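Local coordinates for synaptonemal complex protein 2 (Mus musculus, PDB 5IWZ), which is a major component of the axial and lateral elements of synaptonemal complexes, required for meiotic chromosome synapsis and for the insertion of SYCP3, at residues A[208-213]-A[220-225]; A[167-172]-A[213-218]; A[157-162]-A[177-182]. One frame throughout, in Å; residues are numbered along the deposited sequence.

How the interactions relate
All three contacts are buried joints between helices, and they are chained through shared elements: interactions 1 and 2 both use helix 216-229, while interactions 2 and 3 both use helix 169-185. Interactions 1 and 3 each pair antiparallel helices, the first by aliphatic groups, including the stem of Arg209, the second by isoleucine, methionine and cysteine. Interaction 2 is different: it joins two helix starts, combines apolar packing with polar caps, includes the partly exposed Phe169, and lies next to the beta-rich part of the chain. Polar side chains stitch the three together. Arg209 of interaction 1 reaches Val162 of interaction 3, Gln172 of interaction 2 reaches Leu161, and Asn180 of interaction 3 bonds to Gly221 of interaction 1.

Interaction 1 (A[208-213]-A[220-225]); sequences ERILDV and VGIVEA
Ile210 and Ile222 lie alongside each other, their side chains running in opposite directions. The closest approach is between a methylene and a branch methyl, with Ile210 CG1 3.5 Å from Ile222 CG2; Ile210 CD1 follows at 3.8 Å from Ile222 CG2. The CB of Ile210 does not aim at helix 216-229, but CG1 lies beside the backbone N and anti to the carbonyl carbon (chi1 -67°), which swings the longer arm over to the partner helix. At its end, Ile210 CD1 meets Val223 CG2 at 3.7 Å, the two side chains crossing at about a right angle. Phe243 also touches Ile210, and Phe260 and Cys264 of helix 260-274 touch Val223. With an alanine in place of Ile210, Ile222 CG2 and Val223 CG2 would probably lose the methylene and methyl they pack on, leaving a gap between the helices.

The pair forms a helical hairpin: helices 197-212 and 216-229 follow each other across a short turn and run antiparallel at 163°, with segment axes 9.8 Å apart.

The second kind of contact uses the aliphatic part of a charged residue. Arg209 CG lies 3.8 Å from Ile222 CD1, and the chain then bends at chi2 (75°). Val213 CG2 sits 3.4 Å above the plane of the Arg209 guanidinium, over its centre. The polar end is held by a partner from outside the hairpin, Arg209 NE donating to Val162 O of helix 144-163. Backbone oxygens are engaged too: Ile210 O accepts from Gln219 NE2, and Gly221 O from Asn180 ND2.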
ATOM      1  N   GLU A 208       0.473 -12.709 -14.401  1.00 44.52           N
ATOM      2  CA  GLU A 208       0.513 -14.003 -13.720  1.00 47.91           C
ATOM      3  C   GLU A 208       0.168 -13.852 -12.252  1.00 41.40           C
ATOM      4  O   GLU A 208      -0.547 -14.684 -11.668  1.00 36.61           O
ATOM      5  CB  GLU A 208       1.908 -14.620 -13.827  1.00 54.25           C
ATOM      6  CG  GLU A 208       2.171 -15.475 -15.043  1.00 69.02           C
ATOM      7  CD  GLU A 208       3.500 -16.219 -14.930  1.00 78.63           C
ATOM      8  OE1 GLU A 208       3.843 -16.688 -13.825  1.00 79.32           O
ATOM      9  OE2 GLU A 208       4.229 -16.336 -15.935  1.00 86.93           O
ATOM     10  N   ARG A 209       0.674 -12.779 -11.644  1.00 37.05           N
ATOM     11  CA  ARG A 209       0.567 -12.594 -10.205  1.00 34.81           C
ATOM     12  C   ARG A 209      -0.870 -12.331  -9.770  1.00 32.21           C
ATOM     13  O   ARG A 209      -1.262 -12.744  -8.676  1.00 34.01           O
ATOM     14  CB  ARG A 209       1.498 -11.461  -9.776  1.00 33.35           C
ATOM     15  CG  ARG A 209       1.262 -10.922  -8.390  1.00 37.88           C
ATOM     16  CD  ARG A 209       1.759 -11.856  -7.368  1.00 43.92           C
ATOM     17  NE  ARG A 209       2.025 -11.124  -6.139  1.00 52.25           N
ATOM     18  CZ  ARG A 209       2.231 -11.689  -4.958  1.00 59.42           C
ATOM     19  NH1 ARG A 209       2.188 -13.017  -4.834  1.00 70.52           N
ATOM     20  NH2 ARG A 209       2.458 -10.920  -3.947  1.00 54.90           N
ATOM     21  N   ILE A 210      -1.671 -11.664 -10.603  1.00 35.45           N
ATOM     22  CA  ILE A 210      -3.090 -11.504 -10.287  1.00 39.13           C
ATOM     23  C   ILE A 210      -3.706 -12.839  -9.894  1.00 35.23           C
ATOM     24  O   ILE A 210      -4.450 -12.937  -8.910  1.00 33.27           O
ATOM     25  CB  ILE A 210      -3.828 -10.898 -11.488  1.00 34.52           C
ATOM     26  CG1 ILE A 210      -3.386  -9.462 -11.744  1.00 30.29           C
ATOM     27  CG2 ILE A 210      -5.332 -10.971 -11.279  1.00 40.49           C
ATOM     28  CD1 ILE A 210      -3.774  -8.985 -13.140  1.00 36.84           C
ATOM     29  N   LEU A 211      -3.377 -13.886 -10.649  1.00 36.01           N
ATOM     30  CA  LEU A 211      -4.017 -15.182 -10.495  1.00 40.57           C
ATOM     31  C   LEU A 211      -3.831 -15.770  -9.095  1.00 45.22           C
ATOM     32  O   LEU A 211      -4.709 -16.498  -8.616  1.00 40.89           O
ATOM     33  CB  LEU A 211      -3.473 -16.142 -11.563  1.00 44.96           C
ATOM     34  CG  LEU A 211      -4.114 -16.179 -12.961  1.00 49.88           C
ATOM     35  CD1 LEU A 211      -4.517 -14.805 -13.478  1.00 46.09           C
ATOM     36  CD2 LEU A 211      -3.188 -16.857 -13.950  1.00 51.64           C
ATOM     37  N   ASP A 212      -2.711 -15.492  -8.414  1.00 39.42           N
ATOM     38  CA  ASP A 212      -2.495 -16.159  -7.132  1.00 34.42           C
ATOM     39  C   ASP A 212      -2.063 -15.234  -6.003  1.00 31.48           C
ATOM     40  O   ASP A 212      -1.669 -15.724  -4.941  1.00 38.36           O
ATOM     41  CB  ASP A 212      -1.482 -17.308  -7.265  1.00 41.34           C
ATOM     42  CG  ASP A 212      -0.098 -16.846  -7.729  1.00 51.75           C
ATOM     43  OD1 ASP A 212       0.135 -15.627  -7.905  1.00 47.55           O
ATOM     44  OD2 ASP A 212       0.770 -17.733  -7.904  1.00 57.77           O
ATOM     45  N   VAL A 213      -2.167 -13.919  -6.173  1.00 27.96           N
ATOM     46  CA  VAL A 213      -1.747 -13.038  -5.095  1.00 28.49           C
ATOM     47  C   VAL A 213      -2.657 -13.190  -3.872  1.00 38.00           C
ATOM     48  O   VAL A 213      -2.222 -12.952  -2.734  1.00 33.40           O
ATOM     49  CB  VAL A 213      -1.689 -11.591  -5.611  1.00 32.70           C
ATOM     50  CG1 VAL A 213      -3.076 -11.132  -6.071  1.00 29.48           C
ATOM     51  CG2 VAL A 213      -1.130 -10.673  -4.554  1.00 26.88           C
ATOM     52  N   VAL A 220      -6.775  -5.537  -7.822  1.00 23.83           N
ATOM     53  CA  VAL A 220      -7.251  -4.330  -8.495  1.00 33.66           C
ATOM     54  C   VAL A 220      -6.086  -3.408  -8.820  1.00 26.28           C
ATOM     55  O   VAL A 220      -5.991  -2.875  -9.930  1.00 32.18           O
ATOM     56  CB  VAL A 220      -8.304  -3.596  -7.643  1.00 41.78           C
ATOM     57  CG1 VAL A 220      -8.791  -2.336  -8.384  1.00 38.91           C
ATOM     58  CG2 VAL A 220      -9.454  -4.507  -7.286  1.00 46.96           C
ATOM     59  N   GLY A 221      -5.192  -3.186  -7.850  1.00 29.85           N
ATOM     60  CA  GLY A 221      -4.076  -2.279  -8.086  1.00 30.61           C
ATOM     61  C   GLY A 221      -3.170  -2.731  -9.216  1.00 27.91           C
ATOM     62  O   GLY A 221      -2.647  -1.907  -9.974  1.00 31.53           O
ATOM     63  N   ILE A 222      -2.949  -4.042  -9.328  1.00 28.53           N
ATOM     64  CA  ILE A 222      -2.136  -4.566 -10.419  1.00 30.71           C
ATOM     65  C   ILE A 222      -2.849  -4.384 -11.749  1.00 33.25           C
ATOM     66  O   ILE A 222      -2.253  -3.918 -12.721  1.00 29.02           O
ATOM     67  CB  ILE A 222      -1.794  -6.045 -10.190  1.00 35.37           C
ATOM     68  CG1 ILE A 222      -0.826  -6.198  -9.019  1.00 35.05           C
ATOM     69  CG2 ILE A 222      -1.250  -6.650 -11.502  1.00 32.82           C
ATOM     70  CD1 ILE A 222      -0.669  -7.638  -8.561  1.00 34.07           C
ATOM     71  N   VAL A 223      -4.124  -4.787 -11.820  1.00 33.13           N
ATOM     72  CA  VAL A 223      -4.926  -4.520 -13.015  1.00 36.00           C
ATOM     73  C   VAL A 223      -4.884  -3.035 -13.344  1.00 33.36           C
ATOM     74  O   VAL A 223      -4.688  -2.632 -14.502  1.00 32.82           O
ATOM     75  CB  VAL A 223      -6.379  -5.002 -12.829  1.00 35.50           C
ATOM     76  CG1 VAL A 223      -7.236  -4.513 -13.996  1.00 30.75           C
ATOM     77  CG2 VAL A 223      -6.468  -6.529 -12.717  1.00 33.09           C
ATOM     78  N   GLU A 224      -5.069  -2.199 -12.323  1.00 28.78           N
ATOM     79  CA  GLU A 224      -5.058  -0.755 -12.534  1.00 36.71           C
ATOM     80  C   GLU A 224      -3.712  -0.289 -13.055  1.00 35.23           C
ATOM     81  O   GLU A 224      -3.650   0.522 -13.987  1.00 41.15           O
ATOM     82  CB  GLU A 224      -5.398  -0.010 -11.242  1.00 27.30           C
ATOM     83  CG  GLU A 224      -5.188   1.507 -11.354  1.00 37.07           C
ATOM     84  CD  GLU A 224      -5.455   2.259 -10.052  1.00 42.25           C
ATOM     85  OE1 GLU A 224      -5.853   1.613  -9.054  1.00 45.66           O
ATOM     86  OE2 GLU A 224      -5.269   3.500 -10.026  1.00 34.78           O
ATOM     87  N   ALA A 225      -2.621  -0.792 -12.472  1.00 28.10           N
ATOM     88  CA  ALA A 225      -1.301  -0.413 -12.967  1.00 33.67           C
ATOM     89  C   ALA A 225      -1.121  -0.846 -14.422  1.00 36.37           C
ATOM     90  O   ALA A 225      -0.651  -0.068 -15.259  1.00 36.54           O
ATOM     91  CB  ALA A 225      -0.204  -1.010 -12.076  1.00 32.52           C
TER

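Interaction 2 (A[167-172]-A[213-218]); sequences VNFCIQ and VGDYEL
Two capped helix starts come together here, Phe169 and Gln172 at the head of helix 169-185 facing Asp215 and Leu218 at the head of helix 216-229. Leu218 forms the apolar wedge: both of its methyls lie against Gln172, and CD1 also reaches Phe169. Leu218 CD2 rests on the base of Gln172, 3.7 Å from its C and 3.9 Å from its CB, while Leu218 CD1 lies 3.7 Å from Gln172 OE1 and 4.2 Å from Phe169 CB. Gln172 and Leu218 cross nearly at right angles, and the amide of Gln172 is fixed from beyond the contact, its NE2 donating to Leu161 O.

Each helix has a side-chain N-cap. Asn168 OD1 accepts from Cys170 N at 2.8 Å, the N-H lying above the carbonyl plane and well off a lone pair. Asp215 OD2 takes Leu218 N at 2.9 Å on its anti lone pair, along a fairly straight bond (153°), and Gln173 NE2 is a second donor to the same oxygen. Asp215 OD1 bonds to Ser315 OG, Gly214, with positive phi, makes backbone hydrogen bonds to Gly314 and Ser315, and Tyr216 N reaches Asn312 OD1, which ties the turn before helix 216-229 to the region of the Spt16M-like domain and joins the helical and beta-rich parts of this N-terminal piece of the protein.

Phe169 approaches this cap from the other helix. Its CG is held between the backbone N and the carbonyl carbon (chi1 73°), and the side chains cross at about a right angle, with Phe169 CD2 4.2 Å from Asp215 OD1 and the ring and carboxylate planes 35° apart. Cys170 SG lies over one face of the ring, offset toward the rim.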
ATOM      1  N   VAL A 167       7.024 -10.892   0.100  1.00 37.82           N
ATOM      2  CA  VAL A 167       6.840  -9.603   0.767  1.00 37.70           C
ATOM      3  C   VAL A 167       5.452  -9.533   1.389  1.00 42.44           C
ATOM      4  O   VAL A 167       4.456  -9.903   0.752  1.00 49.33           O
ATOM      5  CB  VAL A 167       7.058  -8.442  -0.225  1.00 35.70           C
ATOM      6  CG1 VAL A 167       6.836  -7.097   0.463  1.00 29.67           C
ATOM      7  CG2 VAL A 167       8.442  -8.523  -0.849  1.00 37.51           C
ATOM      8  N   ASN A 168       5.379  -9.031   2.628  1.00 35.66           N
ATOM      9  CA  ASN A 168       4.098  -8.878   3.309  1.00 34.89           C
ATOM     10  C   ASN A 168       3.122  -8.055   2.474  1.00 36.82           C
ATOM     11  O   ASN A 168       3.497  -7.035   1.883  1.00 30.13           O
ATOM     12  CB  ASN A 168       4.282  -8.196   4.663  1.00 26.95           C
ATOM     13  CG  ASN A 168       2.959  -7.913   5.335  1.00 44.66           C
ATOM     14  OD1 ASN A 168       2.454  -6.790   5.300  1.00 48.39           O
ATOM     15  ND2 ASN A 168       2.364  -8.949   5.915  1.00 47.23           N
ATOM     16  N   PHE A 169       1.843  -8.474   2.476  1.00 29.69           N
ATOM     17  CA  PHE A 169       0.872  -7.850   1.575  1.00 30.39           C
ATOM     18  C   PHE A 169       0.686  -6.366   1.869  1.00 24.99           C
ATOM     19  O   PHE A 169       0.416  -5.590   0.946  1.00 27.05           O
ATOM     20  CB  PHE A 169      -0.483  -8.569   1.633  1.00 24.98           C
ATOM     21  CG  PHE A 169      -1.265  -8.316   2.905  1.00 27.50           C
ATOM     22  CD1 PHE A 169      -1.011  -9.066   4.051  1.00 33.21           C
ATOM     23  CD2 PHE A 169      -2.266  -7.349   2.947  1.00 30.60           C
ATOM     24  CE1 PHE A 169      -1.739  -8.858   5.229  1.00 32.75           C
ATOM     25  CE2 PHE A 169      -3.015  -7.139   4.111  1.00 33.54           C
ATOM     26  CZ  PHE A 169      -2.743  -7.894   5.264  1.00 28.25           C
ATOM     27  N   CYS A 170       0.818  -5.947   3.139  1.00 27.66           N
ATOM     28  CA  CYS A 170       0.621  -4.532   3.464  1.00 31.73           C
ATOM     29  C   CYS A 170       1.706  -3.655   2.847  1.00 30.81           C
ATOM     30  O   CYS A 170       1.450  -2.495   2.504  1.00 28.31           O
ATOM     31  CB  CYS A 170       0.606  -4.308   4.981  1.00 38.92           C
ATOM     32  SG  CYS A 170      -0.732  -5.145   5.883  1.00 49.88           S
ATOM     33  N   ILE A 171       2.924  -4.172   2.732  1.00 30.10           N
ATOM     34  CA  ILE A 171       3.979  -3.411   2.073  1.00 30.93           C
ATOM     35  C   ILE A 171       3.707  -3.323   0.578  1.00 29.50           C
ATOM     36  O   ILE A 171       3.821  -2.256  -0.039  1.00 24.79           O
ATOM     37  CB  ILE A 171       5.345  -4.049   2.372  1.00 30.21           C
ATOM     38  CG1 ILE A 171       5.653  -3.915   3.862  1.00 28.98           C
ATOM     39  CG2 ILE A 171       6.440  -3.426   1.493  1.00 31.97           C
ATOM     40  CD1 ILE A 171       6.880  -4.683   4.264  1.00 36.87           C
ATOM     41  N   GLN A 172       3.313  -4.437  -0.026  1.00 26.83           N
ATOM     42  CA  GLN A 172       2.971  -4.393  -1.440  1.00 25.10           C
ATOM     43  C   GLN A 172       1.808  -3.449  -1.687  1.00 27.00           C
ATOM     44  O   GLN A 172       1.832  -2.681  -2.653  1.00 25.59           O
ATOM     45  CB  GLN A 172       2.669  -5.801  -1.953  1.00 29.14           C
ATOM     46  CG  GLN A 172       3.853  -6.741  -1.809  1.00 30.70           C
ATOM     47  CD  GLN A 172       3.489  -8.174  -2.092  1.00 38.18           C
ATOM     48  OE1 GLN A 172       2.385  -8.603  -1.791  1.00 35.47           O
ATOM     49  NE2 GLN A 172       4.422  -8.930  -2.671  1.00 35.93           N
ATOM     50  N   VAL A 213      -2.167 -13.919  -6.173  1.00 27.96           N
ATOM     51  CA  VAL A 213      -1.747 -13.038  -5.095  1.00 28.49           C
ATOM     52  C   VAL A 213      -2.657 -13.190  -3.872  1.00 38.00           C
ATOM     53  O   VAL A 213      -2.222 -12.952  -2.734  1.00 33.40           O
ATOM     54  CB  VAL A 213      -1.689 -11.591  -5.611  1.00 32.70           C
ATOM     55  CG1 VAL A 213      -3.076 -11.132  -6.071  1.00 29.48           C
ATOM     56  CG2 VAL A 213      -1.130 -10.673  -4.554  1.00 26.88           C
ATOM     57  N   GLY A 214      -3.918 -13.590  -4.069  1.00 30.96           N
ATOM     58  CA  GLY A 214      -4.779 -13.884  -2.937  1.00 29.42           C
ATOM     59  C   GLY A 214      -5.171 -12.693  -2.097  1.00 30.58           C
ATOM     60  O   GLY A 214      -5.332 -12.829  -0.874  1.00 30.55           O
ATOM     61  N   ASP A 215      -5.330 -11.528  -2.721  1.00 25.02           N
ATOM     62  CA  ASP A 215      -5.768 -10.309  -2.048  1.00 23.88           C
ATOM     63  C   ASP A 215      -6.478  -9.448  -3.082  1.00 27.55           C
ATOM     64  O   ASP A 215      -5.866  -9.067  -4.084  1.00 28.12           O
ATOM     65  CB  ASP A 215      -4.587  -9.536  -1.443  1.00 26.36           C
ATOM     66  CG  ASP A 215      -5.048  -8.305  -0.671  1.00 43.09           C
ATOM     67  OD1 ASP A 215      -5.460  -8.480   0.503  1.00 49.51           O
ATOM     68  OD2 ASP A 215      -5.040  -7.182  -1.241  1.00 40.00           O
ATOM     69  N   TYR A 216      -7.760  -9.147  -2.852  1.00 23.86           N
ATOM     70  CA  TYR A 216      -8.533  -8.425  -3.861  1.00 23.80           C
ATOM     71  C   TYR A 216      -7.966  -7.026  -4.111  1.00 27.41           C
ATOM     72  O   TYR A 216      -7.912  -6.566  -5.262  1.00 27.83           O
ATOM     73  CB  TYR A 216     -10.004  -8.349  -3.444  1.00 30.26           C
ATOM     74  CG  TYR A 216     -10.830  -7.717  -4.523  1.00 24.09           C
ATOM     75  CD1 TYR A 216     -11.100  -6.366  -4.511  1.00 28.27           C
ATOM     76  CD2 TYR A 216     -11.253  -8.461  -5.615  1.00 22.96           C
ATOM     77  CE1 TYR A 216     -11.828  -5.792  -5.519  1.00 28.07           C
ATOM     78  CE2 TYR A 216     -11.946  -7.888  -6.630  1.00 23.13           C
ATOM     79  CZ  TYR A 216     -12.221  -6.550  -6.578  1.00 23.68           C
ATOM     80  OH  TYR A 216     -12.922  -5.953  -7.568  1.00 27.16           O
ATOM     81  N   GLU A 217      -7.543  -6.330  -3.053  1.00 24.94           N
ATOM     82  CA  GLU A 217      -7.002  -4.979  -3.232  1.00 28.66           C
ATOM     83  C   GLU A 217      -5.749  -4.988  -4.110  1.00 22.78           C
ATOM     84  O   GLU A 217      -5.568  -4.117  -4.968  1.00 23.94           O
ATOM     85  CB  GLU A 217      -6.683  -4.344  -1.873  1.00 27.96           C
ATOM     86  CG  GLU A 217      -5.907  -3.010  -2.003  1.00 27.65           C
ATOM     87  CD  GLU A 217      -5.702  -2.274  -0.666  1.00 36.15           C
ATOM     88  OE1 GLU A 217      -6.455  -2.516   0.299  1.00 38.55           O
ATOM     89  OE2 GLU A 217      -4.790  -1.424  -0.588  1.00 35.39           O
ATOM     90  N   LEU A 218      -4.874  -5.964  -3.910  1.00 19.82           N
ATOM     91  CA  LEU A 218      -3.701  -6.066  -4.765  1.00 30.06           C
ATOM     92  C   LEU A 218      -4.090  -6.450  -6.189  1.00 34.95           C
ATOM     93  O   LEU A 218      -3.480  -5.963  -7.147  1.00 28.64           O
ATOM     94  CB  LEU A 218      -2.709  -7.063  -4.169  1.00 26.85           C
ATOM     95  CG  LEU A 218      -1.933  -6.573  -2.949  1.00 25.85           C
ATOM     96  CD1 LEU A 218      -1.157  -7.733  -2.381  1.00 22.43           C
ATOM     97  CD2 LEU A 218      -0.950  -5.396  -3.304  1.00 22.34           C
TER

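Interaction 3 (A[157-162]-A[177-182]); sequences QICALV and KKMNLM
Met179 lays CB, SD and CE against Ile158 and Cys159, where helix 144-163 and helix 169-185 form an antiparallel pair in the armadillo-repeat-like region of the protein. The segment axes pass 10.4 Å apart at 146°, and the backbones come nearest at Ile158 and Met179, whose CA atoms are 7.0 Å apart.

At the base of the side chain, Met179 CB meets two methyls of Ile158 on one side, CG2 at 3.8 Å and CD1 at 3.9 Å. CG lies anti to the backbone N (chi1 172°), extending the chain past Ile158, and the two side chains slide by each other in opposite directions. The thioether sulfur comes next: Met179 SD lies 4.0 Å from Ile158 CG2 and 3.8 Å from Cys159 SG, an apolar sulfur-sulfur contact. A bend at chi3 (77°) then keeps the terminal methyl close to the thiol, so that Cys159 SG meets both of the last two atoms of the methionine.

The surroundings complete a buried, largely hydrocarbon and sulfur seam. Met179 also touches Ile155 on helix 144-163 and Ala225 on helix 216-229, so it lies where a third helix closes over the pair. Asn180, the next residue, touches Glu224 and Ala225 of that third helix. One turn on from Met179, Met182 reaches back toward Ile158 from the far end of the segment, and it also touches Val150, Leu151 and Ile155 of helix 144-163 and Met137 of helix 123-141. Its chain is bent at the thioether, and the two side chains meet tip to tip, with Met182 CE 4.0 Å from Ile158 CD1.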
ATOM      1  N   GLN A 157      11.139  -0.974  -9.558  1.00 30.70           N
ATOM      2  CA  GLN A 157      11.325  -1.477  -8.197  1.00 27.25           C
ATOM      3  C   GLN A 157       9.997  -1.906  -7.588  1.00 29.51           C
ATOM      4  O   GLN A 157       9.896  -2.961  -6.955  1.00 28.25           O
ATOM      5  CB  GLN A 157      11.956  -0.394  -7.311  1.00 25.63           C
ATOM      6  CG  GLN A 157      13.374   0.016  -7.682  1.00 37.37           C
ATOM      7  CD  GLN A 157      14.415  -0.971  -7.195  1.00 39.38           C
ATOM      8  OE1 GLN A 157      14.140  -1.807  -6.332  1.00 38.86           O
ATOM      9  NE2 GLN A 157      15.617  -0.893  -7.763  1.00 37.58           N
ATOM     10  N   ILE A 158       8.973  -1.066  -7.732  1.00 27.04           N
ATOM     11  CA  ILE A 158       7.676  -1.368  -7.136  1.00 30.72           C
ATOM     12  C   ILE A 158       7.046  -2.602  -7.784  1.00 29.57           C
ATOM     13  O   ILE A 158       6.510  -3.472  -7.085  1.00 30.82           O
ATOM     14  CB  ILE A 158       6.761  -0.133  -7.215  1.00 29.15           C
ATOM     15  CG1 ILE A 158       7.372   0.985  -6.354  1.00 29.81           C
ATOM     16  CG2 ILE A 158       5.320  -0.493  -6.775  1.00 26.43           C
ATOM     17  CD1 ILE A 158       6.610   2.304  -6.394  1.00 33.91           C
ATOM     18  N   CYS A 159       7.120  -2.714  -9.117  1.00 30.82           N
ATOM     19  CA  CYS A 159       6.595  -3.901  -9.792  1.00 32.78           C
ATOM     20  C   CYS A 159       7.290  -5.165  -9.302  1.00 37.85           C
ATOM     21  O   CYS A 159       6.638  -6.184  -9.026  1.00 32.71           O
ATOM     22  CB  CYS A 159       6.748  -3.772 -11.313  1.00 34.80           C
ATOM     23  SG  CYS A 159       5.751  -2.496 -12.112  1.00 37.96           S
ATOM     24  N   ALA A 160       8.626  -5.125  -9.208  1.00 29.91           N
ATOM     25  CA  ALA A 160       9.353  -6.273  -8.679  1.00 34.12           C
ATOM     26  C   ALA A 160       8.891  -6.604  -7.263  1.00 32.34           C
ATOM     27  O   ALA A 160       8.684  -7.779  -6.928  1.00 35.40           O
ATOM     28  CB  ALA A 160      10.863  -6.006  -8.719  1.00 37.90           C
ATOM     29  N   LEU A 161       8.689  -5.573  -6.432  1.00 28.60           N
ATOM     30  CA  LEU A 161       8.226  -5.772  -5.058  1.00 33.60           C
ATOM     31  C   LEU A 161       6.840  -6.396  -5.020  1.00 35.76           C
ATOM     32  O   LEU A 161       6.552  -7.245  -4.163  1.00 31.25           O
ATOM     33  CB  LEU A 161       8.214  -4.433  -4.318  1.00 35.38           C
ATOM     34  CG  LEU A 161       7.974  -4.403  -2.806  1.00 40.97           C
ATOM     35  CD1 LEU A 161       9.122  -5.087  -2.072  1.00 35.69           C
ATOM     36  CD2 LEU A 161       7.813  -2.971  -2.300  1.00 40.33           C
ATOM     37  N   VAL A 162       5.957  -5.960  -5.919  1.00 35.30           N
ATOM     38  CA  VAL A 162       4.585  -6.450  -5.936  1.00 34.17           C
ATOM     39  C   VAL A 162       4.536  -7.891  -6.430  1.00 30.88           C
ATOM     40  O   VAL A 162       3.703  -8.682  -5.977  1.00 34.42           O
ATOM     41  CB  VAL A 162       3.710  -5.502  -6.782  1.00 31.79           C
ATOM     42  CG1 VAL A 162       2.359  -6.114  -7.065  1.00 41.56           C
ATOM     43  CG2 VAL A 162       3.508  -4.175  -6.048  1.00 24.20           C
ATOM     44  N   LYS A 177      -0.001   1.291  -4.409  1.00 33.63           N
ATOM     45  CA  LYS A 177      -0.873   2.459  -4.458  1.00 31.39           C
ATOM     46  C   LYS A 177      -0.080   3.731  -4.736  1.00 27.04           C
ATOM     47  O   LYS A 177      -0.554   4.619  -5.459  1.00 26.68           O
ATOM     48  CB  LYS A 177      -1.665   2.552  -3.156  1.00 37.37           C
ATOM     49  CG  LYS A 177      -1.931   3.934  -2.645  1.00 44.69           C
ATOM     50  CD  LYS A 177      -2.764   3.863  -1.355  1.00 56.34           C
ATOM     51  CE  LYS A 177      -2.087   2.971  -0.319  1.00 61.35           C
ATOM     52  NZ  LYS A 177      -3.036   2.362   0.662  1.00 61.96           N
ATOM     53  N   LYS A 178       1.132   3.835  -4.186  1.00 26.78           N
ATOM     54  CA  LYS A 178       1.999   4.951  -4.545  1.00 26.69           C
ATOM     55  C   LYS A 178       2.355   4.905  -6.024  1.00 24.83           C
ATOM     56  O   LYS A 178       2.461   5.950  -6.674  1.00 29.35           O
ATOM     57  CB  LYS A 178       3.259   4.937  -3.680  1.00 30.78           C
ATOM     58  CG  LYS A 178       3.028   5.286  -2.220  1.00 33.65           C
ATOM     59  CD  LYS A 178       2.798   6.777  -2.062  1.00 38.80           C
ATOM     60  CE  LYS A 178       2.847   7.210  -0.605  1.00 42.15           C
ATOM     61  NZ  LYS A 178       1.720   6.642   0.198  1.00 44.03           N
ATOM     62  N   MET A 179       2.543   3.703  -6.581  1.00 24.98           N
ATOM     63  CA  MET A 179       2.864   3.617  -8.004  1.00 22.56           C
ATOM     64  C   MET A 179       1.703   4.091  -8.875  1.00 35.28           C
ATOM     65  O   MET A 179       1.912   4.816  -9.859  1.00 31.26           O
ATOM     66  CB  MET A 179       3.263   2.194  -8.391  1.00 26.85           C
ATOM     67  CG  MET A 179       3.402   2.040  -9.914  1.00 35.21           C
ATOM     68  SD  MET A 179       4.161   0.510 -10.476  1.00 38.59           S
ATOM     69  CE  MET A 179       2.818  -0.649 -10.264  1.00 42.56           C
ATOM     70  N   ASN A 180       0.473   3.690  -8.529  1.00 33.14           N
ATOM     71  CA  ASN A 180      -0.692   4.121  -9.297  1.00 39.23           C
ATOM     72  C   ASN A 180      -0.916   5.625  -9.177  1.00 31.24           C
ATOM     73  O   ASN A 180      -1.360   6.263 -10.135  1.00 35.03           O
ATOM     74  CB  ASN A 180      -1.931   3.307  -8.869  1.00 29.86           C
ATOM     75  CG  ASN A 180      -1.957   1.943  -9.545  1.00 32.31           C
ATOM     76  OD1 ASN A 180      -1.583   1.839 -10.701  1.00 37.50           O
ATOM     77  ND2 ASN A 180      -2.339   0.895  -8.821  1.00 23.24           N
ATOM     78  N   LEU A 181      -0.593   6.205  -8.030  1.00 27.70           N
ATOM     79  CA  LEU A 181      -0.612   7.657  -7.894  1.00 35.83           C
ATOM     80  C   LEU A 181       0.412   8.318  -8.810  1.00 39.37           C
ATOM     81  O   LEU A 181       0.116   9.333  -9.451  1.00 43.73           O
ATOM     82  CB  LEU A 181      -0.360   8.020  -6.427  1.00 34.63           C
ATOM     83  CG  LEU A 181      -0.273   9.482  -6.010  1.00 51.67           C
ATOM     84  CD1 LEU A 181      -1.663  10.090  -5.990  1.00 56.48           C
ATOM     85  CD2 LEU A 181       0.370   9.579  -4.636  1.00 55.72           C
ATOM     86  N   MET A 182       1.615   7.751  -8.904  1.00 32.99           N
ATOM     87  CA  MET A 182       2.632   8.333  -9.777  1.00 38.23           C
ATOM     88  C   MET A 182       2.223   8.233 -11.241  1.00 39.75           C
ATOM     89  O   MET A 182       2.416   9.176 -12.021  1.00 37.47           O
ATOM     90  CB  MET A 182       3.973   7.636  -9.554  1.00 35.15           C
ATOM     91  CG  MET A 182       4.502   7.802  -8.141  1.00 43.26           C
ATOM     92  SD  MET A 182       6.200   7.260  -7.866  1.00 48.53           S
ATOM     93  CE  MET A 182       6.249   5.627  -8.560  1.00 36.90           C
TER